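N-terminal cyanobactin protease (Planktothrix agardhii NIES-596, PDB 4H6W) is the subtilisin-like protease domain of a longer maturation enzyme and probably cleaves cyanobactin precursor peptides as a serine endopeptidase. Local coordinates at residues K11-E16 / A235-L240; S190-A195 / D271-L276. All blocks are in the same frame, centred on the assembly; numbering follows the deposited sequence.

Contact 1 of 2, residues K11-E16 / A235-L240; sequences KKLWSE and ALLLSL
Leu13 points from helix 10-16 into helix 223-243 and meets three of its leucines. The two helix segments run at 42° to each other, with axes 10.3 Å apart at closest approach. With CG anti to the backbone N (chi1 -173°), the Leu13 branch point stands 4.1 Å from Leu236 CB, and the two methyls of Leu13 go to different partners. CD2 lies against the stem of Leu236, 3.6 Å from Leu236 CB, and more loosely meets the CD2 of Leu237; CD1 reaches Leu240 one turn later, 4.0 Å from Leu240 CD2. The other Leu240 methyl, CD1, packs 4.1 Å from Glu16 CB, bringing the aliphatic base of an exposed acid into the seam.

The pyrrole side of the Trp14 indole approaches Leu236 obliquely, with NE1 3.6 Å from Leu236 CD1. The indole N-H is spent on the carbonyl O of Ile83, and His76 makes an edge-to-face pair with the ring, fixing it from outside the two helices.

No hydrogen bond runs between 11-16 and 235-240; those of the two serines close inside their own helix. Ser239 OG turns back to Ala235 O (2.9 Å), which also accepts from Ser239 N, so the buried hydroxyl is satisfied; Ser15 OG bonds likewise to Lys12 O (2.6 Å). Just past the segment, Lys243, at the end of helix 223-243, gives the two helices a polar link to Glu16 O. Ile282 of helix 282-289 packs on Leu13, and Leu237 meets both that helix and helix 250-259.

Helix 223-243 opens, in the subtilase fold, with the predicted catalytic Ser224; helix 10-16 lies against it near its far end. Between the two segments the contact is apolar and rests on the fit of branched side chains away from water.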
loop_
_atom_site.group_PDB
_atom_site.type_symbol
_atom_site.label_atom_id
_atom_site.label_comp_id
_atom_site.label_asym_id
_atom_site.label_seq_id
_atom_site.Cartn_x
_atom_site.Cartn_y
_atom_site.Cartn_z
ATOM N N LYS A 11 15.658 7.946 -0.543
ATOM C CA LYS A 11 16.386 9.089 0.038
ATOM C C LYS A 11 16.280 10.379 -0.781
ATOM O O LYS A 11 16.015 11.441 -0.223
ATOM C CB LYS A 11 17.853 8.749 0.289
ATOM C CG LYS A 11 18.073 7.953 1.561
ATOM C CD LYS A 11 19.543 7.795 1.901
ATOM C CE LYS A 11 19.691 7.067 3.231
ATOM N NZ LYS A 11 21.119 6.807 3.577
ATOM N N LYS A 12 16.478 10.293 -2.094
ATOM C CA LYS A 12 16.361 11.473 -2.951
ATOM C C LYS A 12 14.956 12.045 -2.867
ATOM O O LYS A 12 14.783 13.266 -2.836
ATOM C CB LYS A 12 16.724 11.163 -4.409
ATOM C CG LYS A 12 16.940 12.411 -5.265
ATOM C CD LYS A 12 16.590 12.140 -6.730
ATOM C CE LYS A 12 16.249 13.407 -7.522
ATOM N NZ LYS A 12 15.617 13.157 -8.863
ATOM N N LEU A 13 13.959 11.158 -2.820
ATOM C CA LEU A 13 12.569 11.584 -2.705
ATOM C C LEU A 13 12.317 12.268 -1.370
ATOM O O LEU A 13 11.751 13.369 -1.329
ATOM C CB LEU A 13 11.598 10.417 -2.942
ATOM C CG LEU A 13 10.091 10.737 -3.009
ATOM C CD1 LEU A 13 9.731 11.893 -3.960
ATOM C CD2 LEU A 13 9.304 9.474 -3.348
ATOM N N TRP A 14 12.751 11.630 -0.287
ATOM C CA TRP A 14 12.700 12.250 1.049
ATOM C C TRP A 14 13.355 13.630 1.139
ATOM O O TRP A 14 12.892 14.491 1.886
ATOM C CB TRP A 14 13.319 11.345 2.116
ATOM C CG TRP A 14 12.428 10.234 2.572
ATOM C CD1 TRP A 14 11.061 10.182 2.489
ATOM C CD2 TRP A 14 12.838 9.032 3.225
ATOM N NE1 TRP A 14 10.601 9.013 3.042
ATOM C CE2 TRP A 14 11.669 8.287 3.501
ATOM C CE3 TRP A 14 14.082 8.509 3.605
ATOM C CZ2 TRP A 14 11.703 7.047 4.140
ATOM C CZ3 TRP A 14 14.119 7.273 4.239
ATOM C CH2 TRP A 14 12.932 6.552 4.496
ATOM N N SER A 15 14.429 13.842 0.390
ATOM C CA SER A 15 15.116 15.128 0.416
ATOM C C SER A 15 14.214 16.228 -0.139
ATOM O O SER A 15 14.392 17.405 0.179
ATOM C CB SER A 15 16.453 15.062 -0.337
ATOM O OG SER A 15 16.264 15.137 -1.740
ATOM N N GLU A 16 13.237 15.832 -0.953
ATOM C CA GLU A 16 12.230 16.764 -1.477
ATOM C C GLU A 16 10.988 16.873 -0.572
ATOM O O GLU A 16 10.432 17.954 -0.409
ATOM C CB GLU A 16 11.822 16.377 -2.902
ATOM C CG GLU A 16 12.909 16.548 -3.966
ATOM C CD GLU A 16 13.136 17.999 -4.410
ATOM O OE1 GLU A 16 12.179 18.811 -4.422
ATOM O OE2 GLU A 16 14.289 18.328 -4.774
ATOM N N ALA A 235 1.887 8.403 -1.599
ATOM C CA ALA A 235 1.654 9.626 -0.827
ATOM C C ALA A 235 2.807 10.629 -1.012
ATOM O O ALA A 235 2.570 11.826 -1.199
ATOM C CB ALA A 235 1.424 9.319 0.632
ATOM N N LEU A 236 4.046 10.140 -1.009
ATOM C CA LEU A 236 5.184 11.023 -1.260
ATOM C C LEU A 236 5.034 11.706 -2.600
ATOM O O LEU A 236 5.296 12.899 -2.734
ATOM C CB LEU A 236 6.504 10.259 -1.179
ATOM C CG LEU A 236 6.897 9.792 0.228
ATOM C CD1 LEU A 236 8.291 9.193 0.222
ATOM C CD2 LEU A 236 6.794 10.959 1.218
ATOM N N LEU A 237 4.571 10.951 -3.588
ATOM C CA LEU A 237 4.462 11.471 -4.931
ATOM C C LEU A 237 3.360 12.517 -5.040
ATOM O O LEU A 237 3.496 13.501 -5.778
ATOM C CB LEU A 237 4.234 10.324 -5.909
ATOM C CG LEU A 237 5.452 9.425 -6.166
ATOM C CD1 LEU A 237 5.045 8.265 -7.059
ATOM C CD2 LEU A 237 6.602 10.213 -6.785
ATOM N N LEU A 238 2.269 12.313 -4.303
ATOM C CA LEU A 238 1.200 13.309 -4.260
ATOM C C LEU A 238 1.681 14.586 -3.563
ATOM O O LEU A 238 1.321 15.687 -3.982
ATOM C CB LEU A 238 -0.067 12.761 -3.592
ATOM C CG LEU A 238 -0.904 11.723 -4.362
ATOM C CD1 LEU A 238 -1.889 10.985 -3.457
ATOM C CD2 LEU A 238 -1.622 12.345 -5.559
ATOM N N SER A 239 2.489 14.439 -2.515
ATOM C CA SER A 239 3.035 15.591 -1.776
ATOM C C SER A 239 3.975 16.388 -2.673
ATOM O O SER A 239 4.005 17.625 -2.610
ATOM C CB SER A 239 3.796 15.134 -0.532
ATOM O OG SER A 239 2.982 14.306 0.289
ATOM N N LEU A 240 4.719 15.659 -3.514
ATOM C CA LEU A 240 5.664 16.239 -4.456
ATOM C C LEU A 240 4.954 17.093 -5.527
ATOM O O LEU A 240 5.448 18.163 -5.917
ATOM C CB LEU A 240 6.503 15.130 -5.082
ATOM C CG LEU A 240 7.548 15.534 -6.122
ATOM C CD1 LEU A 240 8.647 16.370 -5.481
ATOM C CD2 LEU A 240 8.136 14.300 -6.796
#

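Contact 2 of 2, residues S190-A195 / D271-L276; sequences SNWGDA and DQSRCL
Trp192 and Arg274 stack: the guanidinium lies flat over one face of the indole, centres 4.0 Å apart and planes at 22°. Arg274 NE lies over the six-membered ring, and NH2 passes beyond its rim, 3.4 Å from Trp192 CH2, while Arg274 CG makes a CH-pi contact over the five-membered ring. Trp192 CG, between the backbone N and the carbonyl carbon (chi1 75°), stands 4.2 Å from Arg274 CG. Leu276 CD1 packs 3.9 Å from Trp192 CB.

The next shell is polar. A water accepts from Arg274 NH1 (3.2 Å) and donates to Ser190 O, bridging the segments; Asp188 adds a long, weak ion pair at NH1. Ser273 OG, beside the pyrrole side of the indole, donates to Asp271 OD1 at 3.0 Å.

Farther out, Cys275 is disulfide-bonded to Cys264, and backbone bonds to Cys162 and Cys164 hold Trp192. Gly193 occupies the N-cap position of helix 194-199, at backbone angles that call for glycine. An alanine in place of Trp192 would probably leave the guanidinium without its flat support and freer to swing. The loops are thus joined by a flat guanidinium-indole stack, of cation-pi character, and a water bridge, with no direct hydrogen bond.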
loop_
_atom_site.group_PDB
_atom_site.type_symbol
_atom_site.label_atom_id
_atom_site.label_comp_id
_atom_site.label_asym_id
_atom_site.label_seq_id
_atom_site.Cartn_x
_atom_site.Cartn_y
_atom_site.Cartn_z
ATOM N N SER A 190 4.173 -14.872 -3.134
ATOM C CA SER A 190 3.449 -13.747 -3.738
ATOM C C SER A 190 2.529 -14.190 -4.881
ATOM O O SER A 190 2.997 -14.787 -5.846
ATOM C CB SER A 190 4.465 -12.713 -4.235
ATOM O OG SER A 190 3.906 -11.413 -4.290
ATOM N N ASN A 191 1.229 -13.920 -4.776
ATOM C CA ASN A 191 0.299 -14.341 -5.834
ATOM C C ASN A 191 0.578 -13.630 -7.151
ATOM O O ASN A 191 1.048 -12.483 -7.177
ATOM C CB ASN A 191 -1.168 -14.161 -5.435
ATOM C CG ASN A 191 -1.586 -15.105 -4.331
ATOM O OD1 ASN A 191 -1.027 -16.189 -4.191
ATOM N ND2 ASN A 191 -2.579 -14.701 -3.536
ATOM N N TRP A 192 0.315 -14.333 -8.241
ATOM C CA TRP A 192 0.431 -13.754 -9.558
ATOM C C TRP A 192 -0.818 -14.182 -10.345
ATOM O O TRP A 192 -1.692 -14.856 -9.800
ATOM C CB TRP A 192 1.782 -14.128 -10.204
ATOM C CG TRP A 192 1.875 -15.536 -10.689
ATOM C CD1 TRP A 192 1.667 -15.965 -11.964
ATOM C CD2 TRP A 192 2.196 -16.703 -9.918
ATOM N NE1 TRP A 192 1.830 -17.323 -12.043
ATOM C CE2 TRP A 192 2.146 -17.810 -10.803
ATOM C CE3 TRP A 192 2.505 -16.926 -8.571
ATOM C CZ2 TRP A 192 2.398 -19.127 -10.386
ATOM C CZ3 TRP A 192 2.758 -18.235 -8.155
ATOM C CH2 TRP A 192 2.708 -19.319 -9.068
ATOM N N GLY A 193 -0.934 -13.762 -11.597
ATOM C CA GLY A 193 -2.189 -13.939 -12.330
ATOM C C GLY A 193 -2.356 -12.824 -13.336
ATOM O O GLY A 193 -1.680 -11.794 -13.248
ATOM N N ASP A 194 -3.254 -13.018 -14.295
ATOM C CA ASP A 194 -3.370 -12.074 -15.403
ATOM C C ASP A 194 -3.943 -10.710 -15.003
ATOM O O ASP A 194 -3.444 -9.670 -15.453
ATOM C CB ASP A 194 -4.119 -12.694 -16.587
ATOM C CG ASP A 194 -3.181 -13.432 -17.540
ATOM O OD1 ASP A 194 -2.934 -12.918 -18.653
ATOM O OD2 ASP A 194 -2.670 -14.509 -17.172
ATOM N N ALA A 195 -4.962 -10.711 -14.142
ATOM C CA ALA A 195 -5.473 -9.461 -13.579
ATOM C C ALA A 195 -4.331 -8.668 -12.931
ATOM O O ALA A 195 -4.243 -7.449 -13.099
ATOM C CB ALA A 195 -6.598 -9.720 -12.594
ATOM N N ASP A 271 9.931 -17.841 -14.306
ATOM C CA ASP A 271 8.657 -17.318 -14.786
ATOM C C ASP A 271 8.645 -15.790 -14.687
ATOM O O ASP A 271 8.563 -15.220 -13.594
ATOM C CB ASP A 271 7.499 -17.931 -13.984
ATOM C CG ASP A 271 6.167 -17.885 -14.728
ATOM O OD1 ASP A 271 6.100 -17.291 -15.830
ATOM O OD2 ASP A 271 5.181 -18.450 -14.200
ATOM N N GLN A 272 8.731 -15.137 -15.842
ATOM C CA GLN A 272 8.737 -13.675 -15.916
ATOM C C GLN A 272 7.378 -13.041 -15.566
ATOM O O GLN A 272 7.289 -11.829 -15.376
ATOM C CB GLN A 272 9.253 -13.203 -17.286
ATOM C CG GLN A 272 8.643 -13.919 -18.493
ATOM C CD GLN A 272 9.657 -14.237 -19.594
ATOM O OE1 GLN A 272 9.587 -13.691 -20.701
ATOM N NE2 GLN A 272 10.595 -15.133 -19.296
ATOM N N SER A 273 6.332 -13.860 -15.466
ATOM C CA SER A 273 5.003 -13.365 -15.114
ATOM C C SER A 273 4.789 -13.274 -13.604
ATOM O O SER A 273 3.806 -12.685 -13.150
ATOM C CB SER A 273 3.896 -14.201 -15.778
ATOM O OG SER A 273 3.773 -15.477 -15.184
ATOM N N ARG A 274 5.698 -13.858 -12.825
ATOM C CA ARG A 274 5.657 -13.706 -11.372
ATOM C C ARG A 274 6.053 -12.287 -10.941
ATOM O O ARG A 274 5.824 -11.898 -9.785
ATOM C CB ARG A 274 6.561 -14.722 -10.679
ATOM C CG ARG A 274 6.024 -16.137 -10.640
ATOM C CD ARG A 274 6.579 -16.816 -9.410
ATOM N NE ARG A 274 6.231 -18.228 -9.321
ATOM C CZ ARG A 274 6.172 -18.904 -8.176
ATOM N NH1 ARG A 274 6.413 -18.288 -7.029
ATOM N NH2 ARG A 274 5.857 -20.191 -8.173
ATOM N N CYS A 275 6.632 -11.529 -11.875
ATOM C CA CYS A 275 7.021 -10.137 -11.647
ATOM C C CYS A 275 5.925 -9.113 -11.923
ATOM O O CYS A 275 6.120 -7.914 -11.684
ATOM C CB CYS A 275 8.290 -9.780 -12.428
ATOM S SG CYS A 275 9.772 -10.460 -11.639
ATOM N N LEU A 276 4.778 -9.570 -12.427
ATOM C CA LEU A 276 3.665 -8.659 -12.713
ATOM C C LEU A 276 4.105 -7.624 -13.753
ATOM O O LEU A 276 4.835 -7.955 -14.683
ATOM C CB LEU A 276 3.187 -7.985 -11.415
ATOM C CG LEU A 276 2.310 -8.779 -10.425
ATOM C CD1 LEU A 276 2.137 -10.262 -10.746
ATOM C CD2 LEU A 276 2.817 -8.609 -9.013
HETATM O O HOH W 1 5.588 -15.230 -6.761
#

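How the contacts relate
The contacts lie apart, with centres 28 Å from each other and nearest atoms about 17 Å, and they share no helix or strand. Contact 1 is mostly buried and helix on helix; contact 2 is only partly buried and loop on loop. Their chemistry follows: leucine methyls do the joining in contact 1, a charged planar group on an aromatic face and a water in contact 2. Along the chain their segments alternate. The loop 271-276 of contact 2 runs between helices 250-259 and 282-289, and both of these pack on residues of contact 1.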